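Local coordinates for hypothetical protein TTHA1785 (Thermus thermophilus, PDB 2EPG), which probably joins RNA ends as a GTP- and manganese-dependent RNA ligase of the RtcB family, sealing 3'-phosphate or 2',3'-cyclic phosphate ends to 5'-hydroxyl ends, at residues Trp189-Val195 against Gln295-Ala299; Arg198-Ala204 against Gly251-Val256. All blocks are in the same frame, centred on the assembly; numbering follows the deposited sequence.

Contact 1 (Trp189-Val195 against Gln295-Ala299); sequences WANPDKV and QAMAA
A loop laid across one face of a long helix defines this contact: plain packing of the connection between helices 164-169 and 197-203 on helix 288-321, away from the predicted GMP and Mn(2+) sites. Segment 295-299 is a single helical turn; segment 189-195 runs extended through A190 and N191, then tightens into a 3-10 turn at 192-194. Nearest CA pairs are A190 with A299 (4.3 Å) and V195 with A296 (5.1 Å), and 416 Å² is buried in all. The central bond is backbone to backbone: N191 N donates to Q295 O at 3.1 Å (146°). Q295 O also takes the helix bond from A299 N (3.2 Å) and a CA-H...O contact from A190 CA (3.3 Å, 158°), so one oxygen serves helix and loop together. N191, with chi1 t, uses both ends of its amide: OD1 accepts from D193 N at 2.6 Å, an Asx turn, while ND2 gives a weak bond to Q295 OE1 at 3.1 Å. K194 N to N191 O (3.1 Å) and V195 N to P192 O (2.9 Å) close the turn. K194 O accepts from the Y260 hydroxyl. Beneath the polar edge, A190 CB meets A298 CB (3.9 Å) and A299 CB (4.0 Å), and V195 CG2, chi1 t, lies 3.6 Å from A299 CB. Small alanines let the loop backbone come close to the helix; between the segments the sound hydrogen bond is N191 N to Q295 O, and the charge of K194 is settled just outside them, in a salt bridge from NZ to D292 of the same helix.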
loop_
_atom_site.group_PDB
_atom_site.type_symbol
_atom_site.label_atom_id
_atom_site.label_comp_id
_atom_site.label_asym_id
_atom_site.label_seq_id
_atom_site.Cartn_x
_atom_site.Cartn_y
_atom_site.Cartn_z
ATOM N N TRP A 189 1.156 0.848 -17.668
ATOM C CA TRP A 189 0.633 -0.160 -18.585
ATOM C C TRP A 189 -0.874 -0.413 -18.615
ATOM O O TRP A 189 -1.352 -1.233 -19.405
ATOM C CB TRP A 189 1.391 -1.472 -18.360
ATOM C CG TRP A 189 2.863 -1.369 -18.693
ATOM C CD1 TRP A 189 3.882 -2.090 -18.133
ATOM C CD2 TRP A 189 3.473 -0.504 -19.666
ATOM N NE1 TRP A 189 5.086 -1.726 -18.691
ATOM C CE2 TRP A 189 4.863 -0.755 -19.635
ATOM C CE3 TRP A 189 2.982 0.460 -20.558
ATOM C CZ2 TRP A 189 5.767 -0.078 -20.467
ATOM C CZ3 TRP A 189 3.882 1.133 -21.383
ATOM C CH2 TRP A 189 5.258 0.862 -21.328
ATOM N N ALA A 190 -1.632 0.306 -17.793
ATOM C CA ALA A 190 -3.076 0.105 -17.743
ATOM C C ALA A 190 -3.732 0.009 -19.114
ATOM O O ALA A 190 -3.396 0.756 -20.023
ATOM C CB ALA A 190 -3.731 1.217 -16.945
ATOM N N ASN A 191 -4.661 -0.936 -19.243
ATOM C CA ASN A 191 -5.430 -1.145 -20.461
ATOM C C ASN A 191 -6.815 -1.609 -20.029
ATOM O O ASN A 191 -6.996 -2.762 -19.656
ATOM C CB ASN A 191 -4.816 -2.234 -21.344
ATOM C CG ASN A 191 -5.596 -2.444 -22.630
ATOM O OD1 ASN A 191 -6.798 -2.166 -22.699
ATOM N ND2 ASN A 191 -4.915 -2.941 -23.659
ATOM N N PRO A 192 -7.817 -0.726 -20.082
ATOM C CA PRO A 192 -9.148 -1.173 -19.662
ATOM C C PRO A 192 -9.684 -2.363 -20.463
ATOM O O PRO A 192 -10.515 -3.109 -19.969
ATOM C CB PRO A 192 -10.016 0.079 -19.843
ATOM C CG PRO A 192 -9.032 1.210 -19.812
ATOM C CD PRO A 192 -7.861 0.661 -20.570
ATOM N N ASP A 193 -9.201 -2.552 -21.690
ATOM C CA ASP A 193 -9.678 -3.667 -22.516
ATOM C C ASP A 193 -9.431 -5.025 -21.873
ATOM O O ASP A 193 -10.162 -5.981 -22.141
ATOM C CB ASP A 193 -9.015 -3.649 -23.898
ATOM C CG ASP A 193 -9.411 -2.432 -24.728
ATOM O OD1 ASP A 193 -8.705 -2.139 -25.722
ATOM O OD2 ASP A 193 -10.428 -1.773 -24.395
ATOM N N LYS A 194 -8.405 -5.108 -21.027
ATOM C CA LYS A 194 -8.048 -6.355 -20.353
ATOM C C LYS A 194 -8.803 -6.531 -19.038
ATOM O O LYS A 194 -8.664 -7.547 -18.353
ATOM C CB LYS A 194 -6.538 -6.382 -20.107
ATOM C CG LYS A 194 -5.710 -5.985 -21.336
ATOM C CD LYS A 194 -5.912 -6.956 -22.503
ATOM C CE LYS A 194 -5.036 -6.581 -23.689
ATOM N NZ LYS A 194 -4.872 -7.734 -24.610
ATOM N N VAL A 195 -9.600 -5.534 -18.680
ATOM C CA VAL A 195 -10.402 -5.593 -17.454
ATOM C C VAL A 195 -11.766 -6.164 -17.854
ATOM O O VAL A 195 -12.415 -5.639 -18.757
ATOM C CB VAL A 195 -10.572 -4.183 -16.856
ATOM C CG1 VAL A 195 -11.525 -4.218 -15.656
ATOM C CG2 VAL A 195 -9.212 -3.632 -16.453
ATOM N N GLN A 295 -1.588 -5.512 -17.518
ATOM C CA GLN A 295 -2.318 -4.353 -18.018
ATOM C C GLN A 295 -3.602 -4.106 -17.250
ATOM O O GLN A 295 -3.969 -2.965 -17.006
ATOM C CB GLN A 295 -2.629 -4.520 -19.504
ATOM C CG GLN A 295 -1.433 -4.330 -20.392
ATOM C CD GLN A 295 -1.675 -4.873 -21.790
ATOM O OE1 GLN A 295 -2.761 -4.719 -22.349
ATOM N NE2 GLN A 295 -0.661 -5.497 -22.364
ATOM N N ALA A 296 -4.292 -5.178 -16.879
ATOM C CA ALA A 296 -5.544 -5.078 -16.123
ATOM C C ALA A 296 -5.268 -4.694 -14.656
ATOM O O ALA A 296 -6.043 -3.982 -14.008
ATOM C CB ALA A 296 -6.290 -6.422 -16.188
HETATM N N MSE A 297 -4.159 -5.198 -14.132
HETATM C CA MSE A 297 -3.770 -4.899 -12.754
HETATM C C MSE A 297 -3.436 -3.412 -12.661
HETATM O O MSE A 297 -3.812 -2.742 -11.712
HETATM C CB MSE A 297 -2.558 -5.752 -12.363
HETATM C CG MSE A 297 -2.135 -5.614 -10.925
HETATM SE SE MSE A 297 -0.224 -5.226 -10.877
HETATM C CE MSE A 297 0.448 -7.003 -11.067
ATOM N N ALA A 298 -2.741 -2.902 -13.670
ATOM C CA ALA A 298 -2.388 -1.494 -13.700
ATOM C C ALA A 298 -3.650 -0.638 -13.749
ATOM O O ALA A 298 -3.701 0.430 -13.137
ATOM C CB ALA A 298 -1.506 -1.193 -14.925
ATOM N N ALA A 299 -4.653 -1.103 -14.491
ATOM C CA ALA A 299 -5.915 -0.371 -14.609
ATOM C C ALA A 299 -6.594 -0.362 -13.239
ATOM O O ALA A 299 -7.122 0.654 -12.797
ATOM C CB ALA A 299 -6.827 -1.038 -15.661
#

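Contact 2 (Arg198-Ala204 against Gly251-Val256)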
loop_
_atom_site.group_PDB
_atom_site.type_symbol
_atom_site.label_atom_id
_atom_site.label_comp_id
_atom_site.label_asym_id
_atom_site.label_seq_id
_atom_site.Cartn_x
_atom_site.Cartn_y
_atom_site.Cartn_z
ATOM N N ARG A 198 -17.340 -7.676 -15.812
ATOM C CA ARG A 198 -17.740 -7.869 -14.433
ATOM C C ARG A 198 -16.923 -6.993 -13.476
ATOM O O ARG A 198 -17.480 -6.372 -12.567
ATOM C CB ARG A 198 -17.589 -9.341 -14.069
ATOM C CG ARG A 198 -17.920 -9.665 -12.640
ATOM C CD ARG A 198 -17.825 -11.159 -12.425
ATOM N NE ARG A 198 -18.105 -11.533 -11.044
ATOM C CZ ARG A 198 -18.282 -12.789 -10.646
ATOM N NH1 ARG A 198 -18.530 -13.057 -9.371
ATOM N NH2 ARG A 198 -18.228 -13.774 -11.534
ATOM N N ALA A 199 -15.607 -6.948 -13.672
ATOM C CA ALA A 199 -14.757 -6.132 -12.809
ATOM C C ALA A 199 -15.092 -4.662 -13.013
ATOM O O ALA A 199 -15.216 -3.902 -12.064
ATOM C CB ALA A 199 -13.288 -6.392 -13.126
ATOM N N PHE A 200 -15.256 -4.269 -14.263
ATOM C CA PHE A 200 -15.566 -2.887 -14.579
ATOM C C PHE A 200 -16.851 -2.373 -13.930
ATOM O O PHE A 200 -16.844 -1.325 -13.279
ATOM C CB PHE A 200 -15.644 -2.710 -16.092
ATOM C CG PHE A 200 -15.870 -1.301 -16.515
ATOM C CD1 PHE A 200 -17.102 -0.684 -16.299
ATOM C CD2 PHE A 200 -14.841 -0.571 -17.103
ATOM C CE1 PHE A 200 -17.306 0.639 -16.662
ATOM C CE2 PHE A 200 -15.031 0.757 -17.472
ATOM C CZ PHE A 200 -16.269 1.364 -17.250
ATOM N N GLU A 201 -17.952 -3.098 -14.114
ATOM C CA GLU A 201 -19.240 -2.705 -13.544
ATOM C C GLU A 201 -19.268 -2.844 -12.024
ATOM O O GLU A 201 -19.946 -2.088 -11.337
ATOM C CB GLU A 201 -20.370 -3.555 -14.140
ATOM C CG GLU A 201 -20.607 -3.354 -15.636
ATOM C CD GLU A 201 -21.665 -4.304 -16.196
ATOM O OE1 GLU A 201 -21.910 -4.264 -17.424
ATOM O OE2 GLU A 201 -22.252 -5.091 -15.411
ATOM N N ARG A 202 -18.530 -3.818 -11.503
ATOM C CA ARG A 202 -18.492 -4.071 -10.069
ATOM C C ARG A 202 -17.811 -2.960 -9.277
ATOM O O ARG A 202 -18.207 -2.664 -8.148
ATOM C CB ARG A 202 -17.796 -5.404 -9.810
ATOM C CG ARG A 202 -17.672 -5.781 -8.354
ATOM C CD ARG A 202 -16.985 -7.133 -8.211
ATOM N NE ARG A 202 -16.635 -7.417 -6.824
ATOM C CZ ARG A 202 -15.867 -8.429 -6.438
ATOM N NH1 ARG A 202 -15.597 -8.608 -5.150
ATOM N NH2 ARG A 202 -15.370 -9.267 -7.340
ATOM N N GLY A 203 -16.792 -2.342 -9.867
ATOM C CA GLY A 203 -16.079 -1.275 -9.184
ATOM C C GLY A 203 -16.430 0.127 -9.646
ATOM O O GLY A 203 -16.242 1.085 -8.901
ATOM N N ALA A 204 -16.949 0.254 -10.862
ATOM C CA ALA A 204 -17.305 1.561 -11.421
ATOM C C ALA A 204 -18.173 2.452 -10.524
ATOM O O ALA A 204 -17.880 3.629 -10.339
ATOM C CB ALA A 204 -17.986 1.376 -12.781
ATOM N N GLY A 251 -14.267 -3.421 -5.596
ATOM C CA GLY A 251 -14.614 -4.673 -6.253
ATOM C C GLY A 251 -13.897 -4.955 -7.565
ATOM O O GLY A 251 -13.736 -6.111 -7.969
ATOM N N LEU A 252 -13.465 -3.889 -8.232
ATOM C CA LEU A 252 -12.790 -3.999 -9.509
ATOM C C LEU A 252 -11.464 -4.767 -9.413
ATOM O O LEU A 252 -11.212 -5.701 -10.193
ATOM C CB LEU A 252 -12.590 -2.590 -10.059
ATOM C CG LEU A 252 -12.299 -2.340 -11.530
ATOM C CD1 LEU A 252 -12.741 -0.930 -11.878
ATOM C CD2 LEU A 252 -10.829 -2.541 -11.801
ATOM N N GLY A 253 -10.629 -4.399 -8.445
ATOM C CA GLY A 253 -9.352 -5.072 -8.296
ATOM C C GLY A 253 -9.494 -6.513 -7.856
ATOM O O GLY A 253 -8.766 -7.398 -8.310
ATOM N N HIS A 254 -10.436 -6.754 -6.961
ATOM C CA HIS A 254 -10.673 -8.099 -6.467
ATOM C C HIS A 254 -11.062 -9.005 -7.649
ATOM O O HIS A 254 -10.530 -10.105 -7.804
ATOM C CB HIS A 254 -11.800 -8.066 -5.431
ATOM C CG HIS A 254 -11.974 -9.346 -4.683
ATOM N ND1 HIS A 254 -11.346 -9.594 -3.481
ATOM C CD2 HIS A 254 -12.717 -10.445 -4.955
ATOM C CE1 HIS A 254 -11.699 -10.791 -3.042
ATOM N NE2 HIS A 254 -12.530 -11.327 -3.919
ATOM N N GLN A 255 -11.982 -8.526 -8.483
ATOM C CA GLN A 255 -12.449 -9.300 -9.634
ATOM C C GLN A 255 -11.315 -9.578 -10.611
ATOM O O GLN A 255 -11.175 -10.691 -11.090
ATOM C CB GLN A 255 -13.588 -8.563 -10.354
ATOM C CG GLN A 255 -14.347 -9.422 -11.373
ATOM C CD GLN A 255 -14.918 -10.676 -10.746
ATOM O OE1 GLN A 255 -15.667 -10.602 -9.784
ATOM N NE2 GLN A 255 -14.554 -11.834 -11.281
ATOM N N VAL A 256 -10.505 -8.562 -10.907
ATOM C CA VAL A 256 -9.373 -8.733 -11.812
ATOM C C VAL A 256 -8.428 -9.830 -11.313
ATOM O O VAL A 256 -7.869 -10.601 -12.105
ATOM C CB VAL A 256 -8.577 -7.407 -11.970
ATOM C CG1 VAL A 256 -7.232 -7.677 -12.661
ATOM C CG2 VAL A 256 -9.380 -6.423 -12.785
#
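Two helices pack nearly antiparallel, their short axes 7.5 Å apart at closest approach with a crossing angle of 159°. Glycine allows this closeness: G203 and L252 bring their CA atoms to 4.3 Å, and a CB on G203 would clash with L252 CB, just as one on G251 would clash with R202 CG. In the side-chain packing, A199 CB sits 3.5 Å from Q255 CB and 3.9 Å from V256 CG2. Beyond the pair, F200 turns away to pack on helix 153-162, while L252 reaches A300 and F303 of helix 288-321. The backbone adds A199 O, 3.4 Å from L252 CG and in a CA-H...O contact with L252 CA (3.5 Å, 134°). The polar part of the contact is two extended arginines converging on Q255 OE1. R202 NH2 gives Q255 OE1 a weak hydrogen bond at 2.8 Å; R198 NE comes within 2.9 Å of the same OE1, at an angle too poor for a bond. Q255 NE2 stands over one face of the R198 guanidinium and donates to D259. One face of the R202 guanidinium lies over G251 O, and R202 NH1 approaches H254 CD2 at 3.4 Å, obliquely to the imidazole. H254 also meets the F105 ring, and its side chain is about 6 Å from that of D106, a predicted Mn(2+) ligand. The arrangement is a glycine-mediated close packing of antiparallel helices, flanking the probable metal site of this RtcB-family protein.

In the fold
From the N terminus, the chain leaves helix 164-169 and enters the loop of contact 1, then passes directly into helix 197-203, the first half of contact 2. Strands 216-225 and 240-247 of the large mixed sheet follow before helix 250-265 returns to close contact 2. Helix 288-321 closes contact 1 later still, making it the outer of two nested closures. The centres are 12 Å apart and the contacts touch: V256 CG1 lies 3.9 Å from A296 CB, and V195 CG1 is 4.0 Å from F200 N. Together they join the 189-195 loop and helices 197-203, 250-265 and 288-321 into one packed group, with helix 153-162 against it.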